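Local structure of putative enzyme related to aldose 1-epimerase (Salmonella typhimurium, 2HTA) at residues Val25-Gln28 with Ser34-Gln37; His61-Lys66 with Leu74-Asn79; Ile94-Phe99 with Lys144-Asp149; Ala262-Val265 with Asp269-Asp272; Ala122-Glu125 with Val130-Thr133. The protein probably interconverts the alpha and beta anomers of glucose 6-phosphate, acting as a hexose-6-phosphate mutarotase of the aldose 1-epimerase class. All coordinates share one frame; numbering follows the deposited sequence.

Contact 1 of 5, residues Val25-Gln28 with Ser34-Gln37; sequences VIEQ and SRRQ
Three backbone hydrogen bonds join I26 and E27 to R35, and they define a classic beta bulge in an antiparallel hairpin. R35 O receives I26 N at 2.8 Å and, more weakly, E27 N at 3.3 Å, so two residues of one strand face a single residue of the other. R35 N returns a bond to E27 O, and Q28 then falls opposite S34 as a non-hydrogen-bonded pair.

The charged contact lies on the face that carries E27 and R35. R35 NH2 gives a salt bridge to E27 OE1 at 2.6 Å, fairly straight, while R35 NE adds a weak bond to the same oxygen. OE1 lies close to the guanidinium plane, while NH2 meets it on the anti side and 32° out of the carboxylate plane; the two flat groups are twisted 68° apart. The arginine chain bends at chi3 (67°), which brings NE and NH2 to E27; NH1 has a second partner in D42.

Van der Waals contacts border the polar ones. I26 CG2 lies over one face of the R35 guanidinium, 3.6 Å from R35 NH2, while I26 CD1 reaches Q37 CB at 3.6 Å. V25 CG2 lies over one face of the R36 guanidinium, toward its rim, and the rotation of that group is fixed by an in-plane bond from R36 NE to S34 OG of 2.8 Å.

Strand 27-28 is the outermost strand of an antiparallel five-stranded sheet; strand 33-38 separates it from strand 41-48, against which S34 and R36 pack through V45.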
# COMPACT_ATOMS: atom_id res chain seq x y z
N VAL A 25 -18.89 -7.67 -15.01
CA VAL A 25 -17.69 -7.80 -15.81
C VAL A 25 -17.84 -7.02 -17.11
O VAL A 25 -18.76 -7.28 -17.87
CB VAL A 25 -17.42 -9.27 -16.13
CG1 VAL A 25 -16.35 -9.40 -17.24
CG2 VAL A 25 -17.05 -9.99 -14.84
N ILE A 26 -16.93 -6.06 -17.37
CA ILE A 26 -16.93 -5.33 -18.63
C ILE A 26 -16.10 -6.04 -19.67
O ILE A 26 -16.49 -6.13 -20.84
CB ILE A 26 -16.42 -3.90 -18.46
CG1 ILE A 26 -17.31 -3.19 -17.43
CG2 ILE A 26 -16.35 -3.18 -19.85
CD1 ILE A 26 -16.78 -1.80 -17.02
N GLU A 27 -14.94 -6.56 -19.24
CA GLU A 27 -14.18 -7.45 -20.09
C GLU A 27 -13.59 -8.58 -19.27
O GLU A 27 -13.03 -8.34 -18.20
CB GLU A 27 -13.10 -6.76 -20.91
CG GLU A 27 -12.52 -5.60 -20.26
CD GLU A 27 -11.54 -4.91 -21.13
OE1 GLU A 27 -11.94 -3.89 -21.72
OE2 GLU A 27 -10.40 -5.39 -21.25
N GLN A 28 -13.74 -9.78 -19.79
CA GLN A 28 -13.16 -10.95 -19.18
C GLN A 28 -11.76 -11.07 -19.79
O GLN A 28 -11.62 -11.38 -20.98
CB GLN A 28 -13.97 -12.18 -19.55
CG GLN A 28 -13.63 -13.43 -18.67
CD GLN A 28 -14.12 -13.24 -17.23
OE1 GLN A 28 -15.25 -12.80 -16.99
NE2 GLN A 28 -13.28 -13.62 -16.26
N SER A 34 -10.81 -10.02 -14.63
CA SER A 34 -11.79 -9.23 -15.37
C SER A 34 -11.51 -7.77 -15.13
O SER A 34 -10.90 -7.41 -14.12
CB SER A 34 -13.21 -9.57 -14.89
OG SER A 34 -13.41 -9.23 -13.49
N ARG A 35 -11.90 -6.95 -16.09
CA ARG A 35 -12.06 -5.51 -15.85
C ARG A 35 -13.51 -5.10 -15.49
O ARG A 35 -14.50 -5.57 -16.12
CB ARG A 35 -11.59 -4.67 -17.03
CG ARG A 35 -11.97 -3.18 -16.76
CD ARG A 35 -11.44 -2.18 -17.73
NE ARG A 35 -11.97 -2.26 -19.10
CZ ARG A 35 -12.95 -1.52 -19.62
NH1 ARG A 35 -13.63 -0.62 -18.92
NH2 ARG A 35 -13.26 -1.74 -20.91
N ARG A 36 -13.64 -4.24 -14.48
CA ARG A 36 -14.94 -3.76 -14.03
C ARG A 36 -14.74 -2.27 -13.81
O ARG A 36 -13.64 -1.75 -14.03
CB ARG A 36 -15.34 -4.47 -12.73
CG ARG A 36 -15.06 -5.98 -12.83
CD ARG A 36 -15.85 -6.81 -11.82
NE ARG A 36 -15.35 -8.19 -11.76
CZ ARG A 36 -15.85 -9.08 -10.93
NH1 ARG A 36 -16.89 -8.72 -10.19
NH2 ARG A 36 -15.33 -10.32 -10.86
N GLN A 37 -15.80 -1.59 -13.39
CA GLN A 37 -15.71 -0.16 -13.21
C GLN A 37 -16.48 0.27 -12.02
O GLN A 37 -17.60 -0.15 -11.81
CB GLN A 37 -16.18 0.62 -14.48
CG GLN A 37 -15.90 2.15 -14.39
CD GLN A 37 -16.34 2.93 -15.63
OE1 GLN A 37 -16.64 2.33 -16.67
NE2 GLN A 37 -16.37 4.26 -15.54

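Contact 2 of 5, residues His61-Lys66 with Leu74-Asn79; sequences HLLSWK and LWLSNN
L74 pushes its side chain against L62 and W65 of strand 61-67, an outer strand of a five-stranded antiparallel sheet that carries a classic beta bulge, L63 and S64 both facing S54. The returning segment 74-79 belongs to a loop, and no direct hydrogen bond connects it to the strand.

The tight part is apolar. L74 CD1 lies 3.7 Å from L62 CG and equally close to L62 CD2, the two leucines crossing at about a right angle, and it also touches W65 CB at 4.0 Å. L74 CG is swung beside its own backbone N (chi1 -61°), which directs CD1 at L62 and W65. L76 CD1 meets L63 CD2 at 4.0 Å, less closely than L74 meets L62. F55 of the adjacent strand 51-56 and I164 of the nine-stranded sheet pack on L62.

On the other side the backbones stand apart and a water fills in. It accepts from W65 N at 2.9 Å and lies 2.8 Å from L74 O, where it can donate. Beyond L76 the loop leaves the strand through an ST turn in which S77 OG accepts from N79 N. W75 points away from the strand, its side chain about 4 Å from that of R89, a probable substrate-binding residue.

Between the two leucine pairs L63 O is buried without a polar partner in the model; its nearest loop atom is L76 CB, 3.8 Å away.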
# COMPACT_ATOMS: atom_id res chain seq x y z
N HIS A 61 -3.15 0.37 -8.01
CA HIS A 61 -3.42 0.41 -6.58
C HIS A 61 -4.09 -0.89 -6.16
O HIS A 61 -5.25 -1.15 -6.49
CB HIS A 61 -4.36 1.59 -6.27
CG HIS A 61 -4.39 2.00 -4.83
ND1 HIS A 61 -4.10 3.29 -4.41
CD2 HIS A 61 -4.77 1.32 -3.71
CE1 HIS A 61 -4.24 3.36 -3.09
NE2 HIS A 61 -4.64 2.17 -2.65
N LEU A 62 -3.35 -1.70 -5.42
CA LEU A 62 -3.92 -2.91 -4.86
C LEU A 62 -4.94 -2.49 -3.79
O LEU A 62 -4.60 -1.92 -2.80
CB LEU A 62 -2.79 -3.78 -4.27
CG LEU A 62 -3.22 -5.09 -3.59
CD1 LEU A 62 -3.96 -6.09 -4.50
CD2 LEU A 62 -1.93 -5.74 -2.98
N LEU A 63 -6.20 -2.81 -4.01
CA LEU A 63 -7.31 -2.41 -3.13
C LEU A 63 -7.61 -3.46 -2.07
O LEU A 63 -8.00 -3.12 -0.94
CB LEU A 63 -8.58 -2.30 -3.99
CG LEU A 63 -8.49 -1.35 -5.19
CD1 LEU A 63 -9.72 -1.35 -6.06
CD2 LEU A 63 -8.21 0.07 -4.63
N SER A 64 -7.42 -4.74 -2.41
CA SER A 64 -7.86 -5.81 -1.47
C SER A 64 -7.11 -7.09 -1.82
O SER A 64 -6.71 -7.27 -2.97
CB SER A 64 -9.40 -6.06 -1.54
OG SER A 64 -9.79 -6.66 -2.77
N TRP A 65 -6.96 -7.98 -0.84
CA TRP A 65 -6.32 -9.27 -1.04
C TRP A 65 -6.88 -10.16 0.08
O TRP A 65 -6.78 -9.83 1.26
CB TRP A 65 -4.77 -9.16 -0.96
CG TRP A 65 -4.10 -10.51 -0.90
CD1 TRP A 65 -4.27 -11.57 -1.79
CD2 TRP A 65 -3.26 -11.01 0.16
NE1 TRP A 65 -3.49 -12.64 -1.40
CE2 TRP A 65 -2.93 -12.35 -0.17
CE3 TRP A 65 -2.74 -10.45 1.35
CZ2 TRP A 65 -2.10 -13.16 0.65
CZ3 TRP A 65 -1.90 -11.24 2.16
CH2 TRP A 65 -1.61 -12.60 1.81
N LYS A 66 -7.43 -11.31 -0.33
CA LYS A 66 -7.97 -12.25 0.60
C LYS A 66 -7.62 -13.65 0.10
O LYS A 66 -8.23 -14.12 -0.87
CB LYS A 66 -9.47 -12.09 0.67
CG LYS A 66 -10.16 -13.00 1.70
CD LYS A 66 -11.63 -12.55 1.76
CE LYS A 66 -12.54 -13.72 1.80
NZ LYS A 66 -12.46 -14.34 3.18
N LEU A 74 -6.12 -6.74 3.53
CA LEU A 74 -6.00 -5.29 3.37
C LEU A 74 -7.28 -4.57 3.69
O LEU A 74 -8.36 -5.01 3.35
CB LEU A 74 -5.62 -4.96 1.91
CG LEU A 74 -4.28 -5.55 1.43
CD1 LEU A 74 -4.14 -5.31 -0.05
CD2 LEU A 74 -3.09 -4.92 2.25
N TRP A 75 -7.15 -3.40 4.29
CA TRP A 75 -8.30 -2.57 4.64
C TRP A 75 -8.48 -1.59 3.49
O TRP A 75 -7.50 -1.05 2.94
CB TRP A 75 -7.98 -1.83 5.91
CG TRP A 75 -9.07 -0.93 6.44
CD1 TRP A 75 -10.08 -1.26 7.35
CD2 TRP A 75 -9.26 0.45 6.13
NE1 TRP A 75 -10.85 -0.17 7.60
CE2 TRP A 75 -10.40 0.90 6.87
CE3 TRP A 75 -8.57 1.37 5.31
CZ2 TRP A 75 -10.85 2.19 6.80
CZ3 TRP A 75 -9.04 2.67 5.24
CH2 TRP A 75 -10.16 3.07 5.99
N LEU A 76 -9.74 -1.33 3.13
CA LEU A 76 -10.10 -0.36 2.12
C LEU A 76 -11.22 0.51 2.72
O LEU A 76 -12.08 -0.00 3.41
CB LEU A 76 -10.63 -1.06 0.89
CG LEU A 76 -10.95 -0.21 -0.35
CD1 LEU A 76 -9.74 0.43 -0.99
CD2 LEU A 76 -11.69 -1.07 -1.35
N SER A 77 -11.16 1.82 2.50
CA SER A 77 -12.15 2.75 3.09
C SER A 77 -13.50 2.64 2.38
O SER A 77 -13.59 2.78 1.14
CB SER A 77 -11.63 4.19 2.99
OG SER A 77 -12.64 5.11 3.44
N ASN A 78 -14.54 2.39 3.17
CA ASN A 78 -15.92 2.41 2.67
C ASN A 78 -16.38 3.84 2.26
O ASN A 78 -17.45 4.04 1.62
CB ASN A 78 -16.87 1.78 3.73
CG ASN A 78 -18.31 1.52 3.18
OD1 ASN A 78 -19.33 1.91 3.81
ND2 ASN A 78 -18.41 0.90 1.99
N ASN A 79 -15.54 4.83 2.57
CA ASN A 79 -15.81 6.21 2.17
C ASN A 79 -14.85 6.79 1.16
O ASN A 79 -14.90 8.02 0.91
CB ASN A 79 -15.78 7.15 3.40
CG ASN A 79 -16.99 6.93 4.33
OD1 ASN A 79 -17.61 5.84 4.33
ND2 ASN A 79 -17.30 7.93 5.15
O HOH W 1 -8.29 -7.16 1.59

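Contact 3 of 5, residues Ile94-Phe99 with Lys144-Asp149; sequences ICWPWF and KYWPHD
W146, whose indole meets W96 and P97, has its carbonyl O held by H148 N at 2.7 Å, the bond closing an inverse gamma turn centred on P147. This tight turn also brings H148 CD2 over the centre of one face of the W146 ring, 3.3 Å above its plane. The opposite face receives P97: its CG lies 3.7 Å from the centroid of the six-membered ring and 20° off the normal, a CH-pi contact, with P97 CB beside it at 3.6 Å from W146 CZ2. The indole is thus clamped between an imidazole and a pyrrolidine.

The contact joins two loops of the beta-supersandwich fold of the galactose mutarotase clan, one following strand 94-95 and the other following helix 140-145. A cis peptide bond links W96 to P97 and lays P97 CB over the centre of the W96 ring, so one proline serves both tryptophans. The two indoles meet directly at W96 CH2 and W146 CZ3, 3.6 Å apart, their planes inclined by 72° in an oblique pair. F150 and L166 pack on W96, and F172 on W146. From this cluster the W96 side chain is about 8 Å from that of R114, a substrate-binding residue by similarity.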
# COMPACT_ATOMS: atom_id res chain seq x y z
N ILE A 94 0.92 3.37 -3.83
CA ILE A 94 2.34 3.46 -4.27
C ILE A 94 2.72 4.94 -4.19
O ILE A 94 2.12 5.77 -4.91
CB ILE A 94 2.53 2.96 -5.74
CG1 ILE A 94 2.32 1.40 -5.76
CG2 ILE A 94 3.96 3.31 -6.33
CD1 ILE A 94 2.13 0.92 -7.19
N CYS A 95 3.68 5.25 -3.33
CA CYS A 95 4.06 6.63 -3.09
C CYS A 95 5.37 6.87 -3.81
O CYS A 95 6.41 6.39 -3.40
CB CYS A 95 4.27 6.87 -1.62
SG CYS A 95 2.83 6.35 -0.55
N TRP A 96 5.29 7.62 -4.88
CA TRP A 96 6.45 7.85 -5.75
C TRP A 96 6.22 9.10 -6.61
O TRP A 96 5.14 9.27 -7.12
CB TRP A 96 6.62 6.62 -6.64
CG TRP A 96 7.93 6.59 -7.41
CD1 TRP A 96 9.07 5.96 -7.06
CD2 TRP A 96 8.18 7.20 -8.70
NE1 TRP A 96 10.05 6.18 -8.01
CE2 TRP A 96 9.52 6.93 -9.03
CE3 TRP A 96 7.40 7.96 -9.59
CZ2 TRP A 96 10.12 7.41 -10.22
CZ3 TRP A 96 7.97 8.43 -10.79
CH2 TRP A 96 9.33 8.15 -11.08
N PRO A 97 7.26 9.93 -6.88
CA PRO A 97 8.66 9.84 -6.51
C PRO A 97 9.04 10.57 -5.21
O PRO A 97 10.22 10.86 -5.02
CB PRO A 97 9.36 10.48 -7.73
CG PRO A 97 8.41 11.61 -8.13
CD PRO A 97 7.01 11.11 -7.74
N TRP A 98 8.08 10.85 -4.33
CA TRP A 98 8.43 11.23 -2.95
C TRP A 98 7.52 10.60 -1.95
O TRP A 98 6.40 10.23 -2.29
CB TRP A 98 8.54 12.78 -2.72
CG TRP A 98 7.23 13.50 -2.91
CD1 TRP A 98 6.26 13.74 -1.95
CD2 TRP A 98 6.74 14.03 -4.13
NE1 TRP A 98 5.20 14.41 -2.52
CE2 TRP A 98 5.46 14.62 -3.85
CE3 TRP A 98 7.28 14.14 -5.43
CZ2 TRP A 98 4.69 15.25 -4.84
CZ3 TRP A 98 6.50 14.78 -6.42
CH2 TRP A 98 5.22 15.31 -6.11
N PHE A 99 8.02 10.41 -0.75
CA PHE A 99 7.24 9.91 0.36
C PHE A 99 6.93 11.11 1.30
O PHE A 99 7.82 11.94 1.57
CB PHE A 99 8.05 8.85 1.14
CG PHE A 99 7.36 8.39 2.40
CD1 PHE A 99 6.14 7.67 2.33
CD2 PHE A 99 7.86 8.74 3.64
CE1 PHE A 99 5.50 7.26 3.51
CE2 PHE A 99 7.20 8.35 4.82
CZ PHE A 99 6.02 7.58 4.72
N LYS A 144 5.60 18.36 -16.91
CA LYS A 144 5.25 19.73 -16.61
C LYS A 144 5.59 20.05 -15.17
O LYS A 144 6.15 21.12 -14.90
CB LYS A 144 3.77 19.94 -16.88
CG LYS A 144 3.46 21.39 -17.12
CD LYS A 144 1.96 21.61 -17.32
CE LYS A 144 1.58 23.07 -17.07
NZ LYS A 144 0.17 23.28 -17.56
N TYR A 145 5.33 19.11 -14.26
CA TYR A 145 5.62 19.32 -12.84
C TYR A 145 6.79 18.52 -12.30
O TYR A 145 7.22 18.79 -11.18
CB TYR A 145 4.36 19.12 -11.97
CG TYR A 145 3.60 17.86 -12.25
CD1 TYR A 145 4.04 16.62 -11.73
CD2 TYR A 145 2.43 17.87 -13.00
CE1 TYR A 145 3.35 15.46 -11.98
CE2 TYR A 145 1.71 16.69 -13.24
CZ TYR A 145 2.20 15.48 -12.73
OH TYR A 145 1.52 14.29 -13.00
N TRP A 146 7.33 17.57 -13.08
CA TRP A 146 8.51 16.78 -12.63
C TRP A 146 9.31 16.40 -13.88
O TRP A 146 9.08 15.37 -14.53
CB TRP A 146 8.05 15.56 -11.79
CG TRP A 146 9.12 14.90 -10.92
CD1 TRP A 146 9.67 15.39 -9.78
CD2 TRP A 146 9.72 13.61 -11.14
NE1 TRP A 146 10.63 14.50 -9.31
CE2 TRP A 146 10.65 13.40 -10.11
CE3 TRP A 146 9.56 12.62 -12.12
CZ2 TRP A 146 11.43 12.24 -10.03
CZ3 TRP A 146 10.34 11.46 -12.03
CH2 TRP A 146 11.25 11.28 -10.98
N PRO A 147 10.28 17.27 -14.23
CA PRO A 147 10.99 17.23 -15.51
C PRO A 147 12.03 16.13 -15.59
O PRO A 147 13.22 16.43 -15.83
CB PRO A 147 11.61 18.63 -15.61
CG PRO A 147 11.93 18.92 -14.15
CD PRO A 147 10.75 18.38 -13.37
N HIS A 148 11.59 14.88 -15.46
CA HIS A 148 12.44 13.70 -15.57
C HIS A 148 11.62 12.62 -16.30
O HIS A 148 10.45 12.37 -15.97
CB HIS A 148 12.76 13.14 -14.19
CG HIS A 148 13.30 14.16 -13.24
ND1 HIS A 148 14.64 14.46 -13.17
CD2 HIS A 148 12.68 14.95 -12.33
CE1 HIS A 148 14.83 15.42 -12.26
NE2 HIS A 148 13.66 15.73 -11.74
N ASP A 149 12.23 11.98 -17.28
CA ASP A 149 11.56 10.86 -17.87
C ASP A 149 11.69 9.62 -16.98
O ASP A 149 12.68 9.46 -16.26
CB ASP A 149 11.99 10.63 -19.30
CG ASP A 149 11.22 11.56 -20.25
OD1 ASP A 149 9.95 11.41 -20.50
OD2 ASP A 149 11.88 12.48 -20.68

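Contact 4 of 5, residues Ala262-Val265 with Asp269-Asp272; sequences ALSV and DMPD. With SO4 (sulfate ion), chain C.
The C-terminal part of helix 260-266 packs, through S264 and V265, on the loop that leads toward strand 278-286, close to the probable substrate site of the mutarotase. S264 is the polar centre of this short return. Its OG stands 3.0 Å from P271 O and also 3.0 Å from D272 O, so its one proton has two carbonyls to choose from. With OG placed anti to its own backbone N (chi1 -161°), the hydroxyl leans out to the loop, and Y275 N adds a weak bond to it. M270 closes over the same group, its SD 3.4 Å from S264 OG.

V265 lies on the exposed side of the contact. D272 OD1 comes within 3.6 Å of V265 CA, and the aspartate side chain crosses the valine obliquely.

Earlier in the loop, D269 forms a salt bridge with R89, and the M270 side chain touches R89, which probably binds substrate. A sulfate, probably from the crystallisation liquor, takes a nearly straight bond from D272 N to its O3 (2.8 Å, 165°).

That oxygen also lies 3.3 Å from D272 CG, so the backbone N-H draws the anion in beside a carboxylate. The two negative groups would probably oppose each other, and the bond from the amide would work against that repulsion.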
# COMPACT_ATOMS: atom_id res chain seq x y z
N ALA A 262 -9.78 11.50 16.18
CA ALA A 262 -9.94 12.90 15.68
C ALA A 262 -9.66 13.02 14.18
O ALA A 262 -10.50 13.51 13.38
CB ALA A 262 -9.02 13.84 16.46
N LEU A 263 -8.48 12.55 13.78
CA LEU A 263 -8.11 12.55 12.37
C LEU A 263 -9.00 11.70 11.51
O LEU A 263 -9.26 12.06 10.38
CB LEU A 263 -6.66 12.12 12.18
CG LEU A 263 -5.64 13.22 12.29
CD1 LEU A 263 -4.29 12.63 11.91
CD2 LEU A 263 -5.97 14.40 11.33
N SER A 264 -9.44 10.55 12.02
CA SER A 264 -10.37 9.69 11.29
C SER A 264 -11.68 10.41 10.99
O SER A 264 -12.29 10.26 9.93
CB SER A 264 -10.65 8.41 12.08
OG SER A 264 -11.17 7.42 11.20
N VAL A 265 -12.12 11.20 11.97
CA VAL A 265 -13.31 12.02 11.80
C VAL A 265 -13.13 13.12 10.77
O VAL A 265 -14.01 13.34 9.94
CB VAL A 265 -13.81 12.63 13.16
CG1 VAL A 265 -14.93 13.68 12.90
CG2 VAL A 265 -14.31 11.54 14.11
N ASP A 269 -12.30 11.03 3.21
CA ASP A 269 -12.28 9.75 2.48
C ASP A 269 -12.19 8.50 3.39
O ASP A 269 -11.92 7.38 2.95
CB ASP A 269 -11.16 9.78 1.41
CG ASP A 269 -9.78 9.99 1.99
OD1 ASP A 269 -8.84 10.11 1.18
OD2 ASP A 269 -9.63 10.01 3.25
N MET A 270 -12.44 8.74 4.68
CA MET A 270 -12.42 7.72 5.75
C MET A 270 -13.74 7.72 6.50
O MET A 270 -14.30 8.77 6.75
CB MET A 270 -11.28 8.07 6.75
CG MET A 270 -10.98 6.99 7.76
SD MET A 270 -9.29 7.03 8.42
CE MET A 270 -8.62 6.72 6.79
N PRO A 271 -14.24 6.54 6.90
CA PRO A 271 -15.29 6.44 7.86
C PRO A 271 -14.83 7.05 9.19
O PRO A 271 -13.63 6.95 9.56
CB PRO A 271 -15.46 4.92 8.02
CG PRO A 271 -14.95 4.38 6.78
CD PRO A 271 -13.77 5.19 6.52
N ASP A 272 -15.75 7.66 9.93
CA ASP A 272 -15.40 8.27 11.22
C ASP A 272 -14.68 7.28 12.16
O ASP A 272 -13.71 7.65 12.86
CB ASP A 272 -16.67 8.79 11.94
CG ASP A 272 -17.20 10.05 11.36
OD1 ASP A 272 -16.46 10.79 10.67
OD2 ASP A 272 -18.41 10.33 11.65
S SO4 C . -19.32 7.32 8.40
O1 SO4 C . -19.17 5.96 8.96
O2 SO4 C . -20.56 7.85 9.00
O3 SO4 C . -18.26 8.19 8.81
O4 SO4 C . -19.45 7.23 6.96

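Contact 5 of 5, residues Ala122-Glu125 with Val130-Thr133; sequences AHNE and VMLT
Residues A122-E125 and V130-T133 run almost exactly antiparallel, their axes 4.6 Å apart and their directions 175° from one another. A122 with T133 and N124 with M131 are the hydrogen-bonded pairs; H123 with L132 and E125 with V130 are the non-hydrogen-bonded ones. In the N124-M131 pair, M131 N reaches N124 O at 2.8 Å and N124 N reaches M131 O at 3.0 Å; in the A122-T133 pair, T133 N lies 2.9 Å from A122 O and A122 N 3.3 Å from T133 O. M131 O takes in addition a CA-H...O contact from H123 CA.

On the face carrying A122, N124, M131 and T133, the amide of N124 meets the thioether of M131. ND2 makes a weak hydrogen bond to SD at 3.2 Å. Because N124 CG stands between its backbone N and carbonyl carbon (chi1 64°), the amide turns across the strand toward the methionine, whose chain is bent at chi3 and sets SD almost as close to N124 OD1, 3.3 Å away.

The other face holds H123, E125, V130 and L132. V130 CG2 touches E125 CB at 3.9 Å, and V130 CG1 approaches N124 O. E125 OE1 is bonded to T30 OG1.

This hairpin forms one border of the nine-stranded antiparallel sheet: strand 119-125 is outermost, strand 130-137 pairs onward with strand 151-158, and the V130-L132 face packs against strand 41-48 through V46, H48 and I44.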
# COMPACT_ATOMS: atom_id res chain seq x y z
N ALA A 122 1.24 -6.92 -18.34
CA ALA A 122 1.41 -8.39 -18.43
C ALA A 122 0.75 -9.07 -17.28
O ALA A 122 0.51 -8.45 -16.25
CB ALA A 122 2.89 -8.79 -18.49
N HIS A 123 0.49 -10.37 -17.43
CA HIS A 123 -0.01 -11.16 -16.35
C HIS A 123 0.11 -12.61 -16.72
O HIS A 123 0.22 -12.93 -17.89
CB HIS A 123 -1.50 -10.76 -16.04
CG HIS A 123 -2.39 -10.81 -17.24
ND1 HIS A 123 -3.09 -11.95 -17.58
CD2 HIS A 123 -2.69 -9.88 -18.17
CE1 HIS A 123 -3.76 -11.72 -18.70
NE2 HIS A 123 -3.55 -10.47 -19.07
N ASN A 124 0.17 -13.46 -15.71
CA ASN A 124 0.03 -14.91 -15.89
C ASN A 124 -0.64 -15.52 -14.68
O ASN A 124 -0.79 -14.88 -13.64
CB ASN A 124 1.39 -15.55 -16.21
CG ASN A 124 2.34 -15.43 -15.11
OD1 ASN A 124 2.39 -16.30 -14.23
ND2 ASN A 124 3.17 -14.37 -15.14
N GLU A 125 -1.09 -16.75 -14.80
CA GLU A 125 -1.81 -17.34 -13.70
C GLU A 125 -1.63 -18.86 -13.76
O GLU A 125 -1.24 -19.39 -14.82
CB GLU A 125 -3.28 -16.95 -13.80
CG GLU A 125 -3.96 -17.34 -15.09
CD GLU A 125 -5.29 -16.61 -15.29
OE1 GLU A 125 -5.31 -15.33 -15.29
OE2 GLU A 125 -6.30 -17.32 -15.44
N VAL A 130 -2.08 -15.49 -9.23
CA VAL A 130 -1.95 -14.67 -10.43
C VAL A 130 -0.77 -13.71 -10.27
O VAL A 130 -0.49 -13.26 -9.15
CB VAL A 130 -3.25 -13.84 -10.69
CG1 VAL A 130 -3.14 -13.08 -12.01
CG2 VAL A 130 -4.46 -14.75 -10.77
N MET A 131 -0.06 -13.44 -11.35
CA MET A 131 1.01 -12.41 -11.35
C MET A 131 0.59 -11.31 -12.27
O MET A 131 0.07 -11.62 -13.35
CB MET A 131 2.31 -13.00 -11.95
CG MET A 131 2.94 -14.18 -11.18
SD MET A 131 4.41 -14.78 -12.18
CE MET A 131 5.42 -13.27 -12.32
N LEU A 132 0.86 -10.04 -11.92
CA LEU A 132 0.45 -8.94 -12.80
C LEU A 132 1.55 -7.89 -12.81
O LEU A 132 2.21 -7.67 -11.77
CB LEU A 132 -0.82 -8.24 -12.25
CG LEU A 132 -2.12 -9.04 -12.04
CD1 LEU A 132 -2.11 -9.62 -10.63
CD2 LEU A 132 -3.29 -8.05 -12.18
N THR A 133 1.74 -7.25 -13.97
CA THR A 133 2.72 -6.16 -14.09
C THR A 133 1.99 -4.96 -14.63
O THR A 133 1.39 -5.04 -15.69
CB THR A 133 3.78 -6.50 -15.06
OG1 THR A 133 4.48 -7.67 -14.60
CG2 THR A 133 4.78 -5.37 -15.12

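How the contacts relate
From the N terminus, contact 1 closes a short hairpin at one border of the five-stranded sheet, and contact 2 follows in series, folding the loop after strand 61-67 back against that strand at the other border. Contact 3 then closes a much longer loop between residues 99 and 144, and within it contact 5 forms the edge hairpin of the nine-stranded sheet. Contact 4 comes last, turning the chain after helix 260-266. Contacts 2 and 4 touch where S77 packs on M270 and P271, bringing two loops together near R89. Contacts 4 and 5 lie on opposite sides of the chain's centre, with centres about 35 Å apart.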